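Local coordinates for NDP-N-acetyl-D-galactosaminuronic acid dehydrogenase (Methanosarcina mazei Go1, PDB 3G79), which probably oxidises UDP-N-acetyl-alpha-D-mannosamine to the corresponding uronate, using two molecules of NAD+ in the process, at residues I130-K135 / I161-S166; Y136-G140 / L168-F174. All coordinates share one frame; numbering follows the deposited sequence.

Interaction 1 (I130-K135 / I161-S166)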
loop_
_atom_site.group_PDB
_atom_site.type_symbol
_atom_site.label_atom_id
_atom_site.label_comp_id
_atom_site.label_asym_id
_atom_site.label_seq_id
_atom_site.Cartn_x
_atom_site.Cartn_y
_atom_site.Cartn_z
ATOM N N ILE A 130 -29.178 -2.555 22.775
ATOM C CA ILE A 130 -29.234 -1.112 22.710
ATOM C C ILE A 130 -30.570 -0.682 23.283
ATOM O O ILE A 130 -30.622 0.182 24.172
ATOM C CB ILE A 130 -29.007 -0.600 21.252
ATOM C CG1 ILE A 130 -27.629 -1.038 20.764
ATOM C CG2 ILE A 130 -29.034 0.898 21.203
ATOM C CD1 ILE A 130 -27.386 -0.880 19.262
ATOM N N ARG A 131 -31.648 -1.294 22.792
ATOM C CA ARG A 131 -32.973 -1.128 23.383
ATOM C C ARG A 131 -32.895 -1.275 24.910
ATOM O O ARG A 131 -33.248 -0.361 25.652
ATOM C CB ARG A 131 -33.970 -2.107 22.763
ATOM C CG ARG A 131 -34.408 -1.776 21.287
ATOM C CD ARG A 131 -35.892 -2.169 20.993
ATOM N NE ARG A 131 -36.261 -2.379 19.582
ATOM C CZ ARG A 131 -36.204 -3.563 18.958
ATOM N NH1 ARG A 131 -36.602 -3.684 17.687
ATOM N NH2 ARG A 131 -35.741 -4.651 19.593
ATOM N N ASN A 132 -32.388 -2.391 25.414
ATOM C CA ASN A 132 -32.305 -2.506 26.867
ATOM C C ASN A 132 -31.581 -1.340 27.520
ATOM O O ASN A 132 -32.073 -0.766 28.519
ATOM C CB ASN A 132 -31.678 -3.808 27.284
ATOM C CG ASN A 132 -32.690 -4.910 27.426
ATOM O OD1 ASN A 132 -32.326 -6.066 27.312
ATOM N ND2 ASN A 132 -33.968 -4.569 27.695
ATOM N N VAL A 133 -30.414 -0.990 26.962
ATOM C CA VAL A 133 -29.734 0.242 27.355
ATOM C C VAL A 133 -30.647 1.491 27.296
ATOM O O VAL A 133 -30.838 2.168 28.319
ATOM C CB VAL A 133 -28.435 0.436 26.565
ATOM C CG1 VAL A 133 -27.802 1.816 26.847
ATOM C CG2 VAL A 133 -27.501 -0.649 26.951
ATOM N N GLY A 134 -31.199 1.792 26.113
ATOM C CA GLY A 134 -32.075 2.941 25.978
ATOM C C GLY A 134 -33.142 2.930 27.067
ATOM O O GLY A 134 -33.415 3.954 27.682
ATOM N N LYS A 135 -33.714 1.750 27.313
ATOM C CA LYS A 135 -34.804 1.546 28.235
ATOM C C LYS A 135 -34.469 2.042 29.605
ATOM O O LYS A 135 -35.360 2.511 30.314
ATOM C CB LYS A 135 -35.151 0.060 28.306
ATOM C CG LYS A 135 -36.369 -0.297 29.152
ATOM C CD LYS A 135 -37.294 -1.307 28.428
ATOM C CE LYS A 135 -36.583 -2.646 28.128
ATOM N NZ LYS A 135 -36.854 -3.171 26.740
ATOM N N ILE A 161 -32.605 4.448 18.434
ATOM C CA ILE A 161 -32.992 3.555 19.518
ATOM C C ILE A 161 -32.721 4.133 20.916
ATOM O O ILE A 161 -33.594 4.123 21.795
ATOM C CB ILE A 161 -32.284 2.174 19.409
ATOM C CG1 ILE A 161 -32.634 1.497 18.092
ATOM C CG2 ILE A 161 -32.759 1.260 20.509
ATOM C CD1 ILE A 161 -31.864 0.202 17.827
ATOM N N LEU A 162 -31.503 4.601 21.156
ATOM C CA LEU A 162 -31.190 5.148 22.465
ATOM C C LEU A 162 -32.155 6.274 22.760
ATOM O O LEU A 162 -32.649 6.389 23.885
ATOM C CB LEU A 162 -29.741 5.649 22.552
ATOM C CG LEU A 162 -28.631 4.723 23.088
ATOM C CD1 LEU A 162 -29.166 3.563 23.951
ATOM C CD2 LEU A 162 -27.754 4.200 21.974
ATOM N N GLU A 163 -32.434 7.091 21.747
ATOM C CA GLU A 163 -33.241 8.282 21.954
ATOM C C GLU A 163 -34.727 7.984 22.070
ATOM O O GLU A 163 -35.387 8.600 22.895
ATOM C CB GLU A 163 -32.950 9.369 20.916
ATOM C CG GLU A 163 -31.525 9.924 21.057
ATOM C CD GLU A 163 -31.215 11.094 20.144
ATOM O OE1 GLU A 163 -31.853 11.251 19.080
ATOM O OE2 GLU A 163 -30.294 11.857 20.471
ATOM N N GLU A 164 -35.243 7.044 21.267
ATOM C CA GLU A 164 -36.659 6.668 21.296
ATOM C C GLU A 164 -36.978 6.014 22.630
ATOM O O GLU A 164 -38.033 6.254 23.193
ATOM C CB GLU A 164 -37.038 5.666 20.193
ATOM C CG GLU A 164 -36.904 6.125 18.733
ATOM C CD GLU A 164 -36.962 4.954 17.696
ATOM O OE1 GLU A 164 -36.652 3.774 18.057
ATOM O OE2 GLU A 164 -37.288 5.233 16.509
ATOM N N GLU A 165 -36.081 5.173 23.135
ATOM C CA GLU A 165 -36.413 4.401 24.325
ATOM C C GLU A 165 -36.330 5.247 25.596
ATOM O O GLU A 165 -37.209 5.176 26.474
ATOM C CB GLU A 165 -35.545 3.144 24.423
ATOM C CG GLU A 165 -35.783 2.120 23.311
ATOM C CD GLU A 165 -37.028 1.257 23.527
ATOM O OE1 GLU A 165 -37.397 0.983 24.694
ATOM O OE2 GLU A 165 -37.626 0.830 22.527
ATOM N N SER A 166 -35.269 6.042 25.691
ATOM C CA SER A 166 -35.030 6.804 26.888
ATOM C C SER A 166 -35.874 8.065 26.855
ATOM O O SER A 166 -36.364 8.530 27.885
ATOM C CB SER A 166 -33.550 7.180 26.997
ATOM O OG SER A 166 -33.151 7.951 25.871
#
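L162 O accepts two hydrogen bonds from S166, one from its backbone N and one from OG, which arrive on opposite faces of the carbonyl plane. The OG bond is the shorter, at 2.6 Å from S166 OG to L162 O. It forms because chi1 of S166 (59°) puts OG between the backbone N and the carbonyl carbon, turned back along the helix. S166 OG also bonds to L168 N just beyond the helix. The setting is the Rossmann-type NAD-binding domain, where helices 124-136 and 154-166 pack side by side against the parallel strands of the domain's mixed sheet. Their short segments cross at -43°, with axes 7.5 Å apart.

G134 lets them come this close. Its CA lies 4.2 Å from L162 CA, and a CB on G134 would clash with E165 CB. E165 CB packs on the G134 backbone, while S166 CB rests 3.3 Å from G134 O. L162 splits its two methyls: CD1 lies against G134 N and V133 CG1, and CD2 meets I130 CG2 at 3.6 Å. I130 and V133 also touch L107 and V105 of strand 104-107, so this part of the contact is buried against the sheet.

On the more exposed side, I161 CG2 sits 3.5 Å from R131 CG. Opposite charges lie near each other here without forming a salt bridge: the planes of the R131 guanidinium and the E165 carboxylate are 69° apart, with R131 NE 4.6 Å from E165 OE2.

Interaction 2 (Y136-G140 / L168-F174)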
loop_
_atom_site.group_PDB
_atom_site.type_symbol
_atom_site.label_atom_id
_atom_site.label_comp_id
_atom_site.label_asym_id
_atom_site.label_seq_id
_atom_site.Cartn_x
_atom_site.Cartn_y
_atom_site.Cartn_z
ATOM N N TYR A 136 -33.196 1.942 30.001
ATOM C CA TYR A 136 -32.845 2.261 31.395
ATOM C C TYR A 136 -31.865 3.446 31.512
ATOM O O TYR A 136 -31.450 3.848 32.610
ATOM C CB TYR A 136 -32.377 1.002 32.133
ATOM C CG TYR A 136 -33.461 -0.040 32.312
ATOM C CD1 TYR A 136 -34.519 0.166 33.220
ATOM C CD2 TYR A 136 -33.452 -1.230 31.575
ATOM C CE1 TYR A 136 -35.539 -0.780 33.389
ATOM C CE2 TYR A 136 -34.481 -2.198 31.744
ATOM C CZ TYR A 136 -35.511 -1.957 32.652
ATOM O OH TYR A 136 -36.514 -2.874 32.841
ATOM N N LEU A 137 -31.569 4.027 30.353
ATOM C CA LEU A 137 -30.656 5.161 30.237
ATOM C C LEU A 137 -31.026 6.340 31.150
ATOM O O LEU A 137 -32.212 6.726 31.238
ATOM C CB LEU A 137 -30.567 5.624 28.770
ATOM C CG LEU A 137 -29.468 6.619 28.403
ATOM C CD1 LEU A 137 -28.078 6.044 28.712
ATOM C CD2 LEU A 137 -29.591 6.958 26.942
ATOM N N LYS A 138 -30.009 6.897 31.824
ATOM C CA LYS A 138 -30.167 8.054 32.708
ATOM C C LYS A 138 -29.238 9.175 32.254
ATOM O O LYS A 138 -28.267 8.923 31.593
ATOM C CB LYS A 138 -29.908 7.683 34.174
ATOM C CG LYS A 138 -30.851 6.605 34.729
ATOM C CD LYS A 138 -32.091 7.127 35.478
ATOM C CE LYS A 138 -33.349 7.179 34.596
ATOM N NZ LYS A 138 -34.606 6.841 35.337
ATOM N N PRO A 139 -29.562 10.429 32.587
ATOM C CA PRO A 139 -28.743 11.595 32.234
ATOM C C PRO A 139 -27.308 11.472 32.718
ATOM O O PRO A 139 -27.090 11.070 33.864
ATOM C CB PRO A 139 -29.416 12.724 33.019
ATOM C CG PRO A 139 -30.873 12.285 33.122
ATOM C CD PRO A 139 -30.887 10.805 33.143
ATOM N N GLY A 140 -26.344 11.841 31.878
ATOM C CA GLY A 140 -24.943 11.757 32.251
ATOM C C GLY A 140 -24.246 10.406 32.100
ATOM O O GLY A 140 -23.030 10.309 32.178
ATOM N N LEU A 168 -34.307 10.835 25.746
ATOM C CA LEU A 168 -33.292 11.852 26.069
ATOM C C LEU A 168 -32.432 12.061 24.832
ATOM O O LEU A 168 -32.560 11.322 23.878
ATOM C CB LEU A 168 -32.368 11.410 27.212
ATOM C CG LEU A 168 -32.830 10.780 28.542
ATOM C CD1 LEU A 168 -31.745 9.885 29.054
ATOM C CD2 LEU A 168 -33.196 11.780 29.628
ATOM N N LYS A 169 -31.521 13.025 24.861
ATOM C CA LYS A 169 -30.777 13.370 23.654
ATOM C C LYS A 169 -29.305 13.035 23.770
ATOM O O LYS A 169 -28.661 13.368 24.757
ATOM C CB LYS A 169 -30.931 14.855 23.309
ATOM C CG LYS A 169 -32.349 15.270 22.989
ATOM C CD LYS A 169 -32.660 14.981 21.554
ATOM C CE LYS A 169 -34.132 15.241 21.232
ATOM N NZ LYS A 169 -34.439 14.857 19.803
ATOM N N ALA A 170 -28.780 12.391 22.738
ATOM C CA ALA A 170 -27.375 12.081 22.681
ATOM C C ALA A 170 -26.556 13.364 22.485
ATOM O O ALA A 170 -26.810 14.151 21.600
ATOM C CB ALA A 170 -27.116 11.092 21.557
ATOM N N GLY A 171 -25.565 13.572 23.337
ATOM C CA GLY A 171 -24.622 14.661 23.125
ATOM C C GLY A 171 -25.124 15.855 23.871
ATOM O O GLY A 171 -24.547 16.941 23.801
ATOM N N GLU A 172 -26.240 15.672 24.559
ATOM C CA GLU A 172 -26.708 16.691 25.466
ATOM C C GLU A 172 -26.949 15.994 26.779
ATOM O O GLU A 172 -26.289 16.304 27.754
ATOM C CB GLU A 172 -27.989 17.353 24.967
ATOM C CG GLU A 172 -27.989 17.790 23.529
ATOM C CD GLU A 172 -29.372 18.199 23.084
ATOM O OE1 GLU A 172 -30.127 18.716 23.945
ATOM O OE2 GLU A 172 -29.719 18.003 21.885
ATOM N N ASP A 173 -27.875 15.033 26.802
ATOM C CA ASP A 173 -28.228 14.335 28.044
ATOM C C ASP A 173 -27.291 13.199 28.411
ATOM O O ASP A 173 -27.054 12.951 29.572
ATOM C CB ASP A 173 -29.675 13.826 27.990
ATOM C CG ASP A 173 -30.678 14.951 27.857
ATOM O OD1 ASP A 173 -31.515 14.924 26.926
ATOM O OD2 ASP A 173 -30.621 15.880 28.685
ATOM N N PHE A 174 -26.785 12.480 27.416
ATOM C CA PHE A 174 -25.903 11.358 27.665
ATOM C C PHE A 174 -24.807 11.343 26.605
ATOM O O PHE A 174 -24.920 12.035 25.568
ATOM C CB PHE A 174 -26.699 10.047 27.733
ATOM C CG PHE A 174 -27.367 9.674 26.438
ATOM C CD1 PHE A 174 -26.682 8.935 25.472
ATOM C CD2 PHE A 174 -28.691 10.042 26.188
ATOM C CE1 PHE A 174 -27.278 8.564 24.272
ATOM C CE2 PHE A 174 -29.313 9.681 24.973
ATOM C CZ PHE A 174 -28.591 8.934 24.009
#
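L137 and F174 meet at about a right angle, with a leucine methyl set squarely over the phenyl ring. L137 CD2 lies 3.3 Å from the ring centroid of F174, 14° off the ring normal, a close CH-pi contact. The opposite face of the ring carries A170 CA, displaced toward the rim. The phenyl group is thus sandwiched between the loop 136-140 and its own loop. F174 CG stands between the backbone N and the carbonyl carbon (chi1 64°), which sets the ring between L137 CD2 and A170 CA. The ring also touches L162 of helix 154-166. An alanine in place of F174 is likely to leave the L137 methyl and A170 facing a gap, with the two loops less firmly packed.

L168 comes in obliquely beside L137. Its CD1 is 4.0 Å from L137 CG, and its CD2 lies 4.2 Å from P139 CG. The L168 side chain therefore spans from the buried leucine to the exposed proline.

Beyond the apolar patch the backbones join. G140 N donates to D173 O over 2.7 Å in an almost straight bond (172° at the hydrogen). P139 CA adds a CA-H...O contact to the same oxygen. D173 also ties up its own loop, since K169 N bonds to the anti lone pair of D173 OD1 at 2.8 Å. Its other oxygen, OD2, forms a salt bridge with K7. G140 and G171 both have positive phi, a backbone shape that a CB would obstruct.

Both segments are helix-to-strand loops. They feed the neighbouring parallel strands 142-145 and 175-178, and such side-by-side alpha-to-beta loops belong to the repeated beta-alpha-beta layout of a Rossmann-type domain.

From the N terminus the chain runs along helix 124-136, through 130-135, and straight into 136-140, where the helix ends and a loop begins. It then forms strand 142-145 and enters helix 154-166. There 161-166 returns to 130-135, and interaction 1 closes a loop with 25 residues between its segments. Just one residue further on, 168-174 returns to 136-140, and interaction 2 closes one of 27 residues before strand 175-178 begins. The two closures cross, because their segments alternate along the chain. The centres of interactions 1 and 2 are about 10 Å apart. E163 OE2 probably accepts a hydrogen bond from A170 N, joining them directly. Together they tie two neighbouring helices and the loops that follow them within the NAD-binding domain.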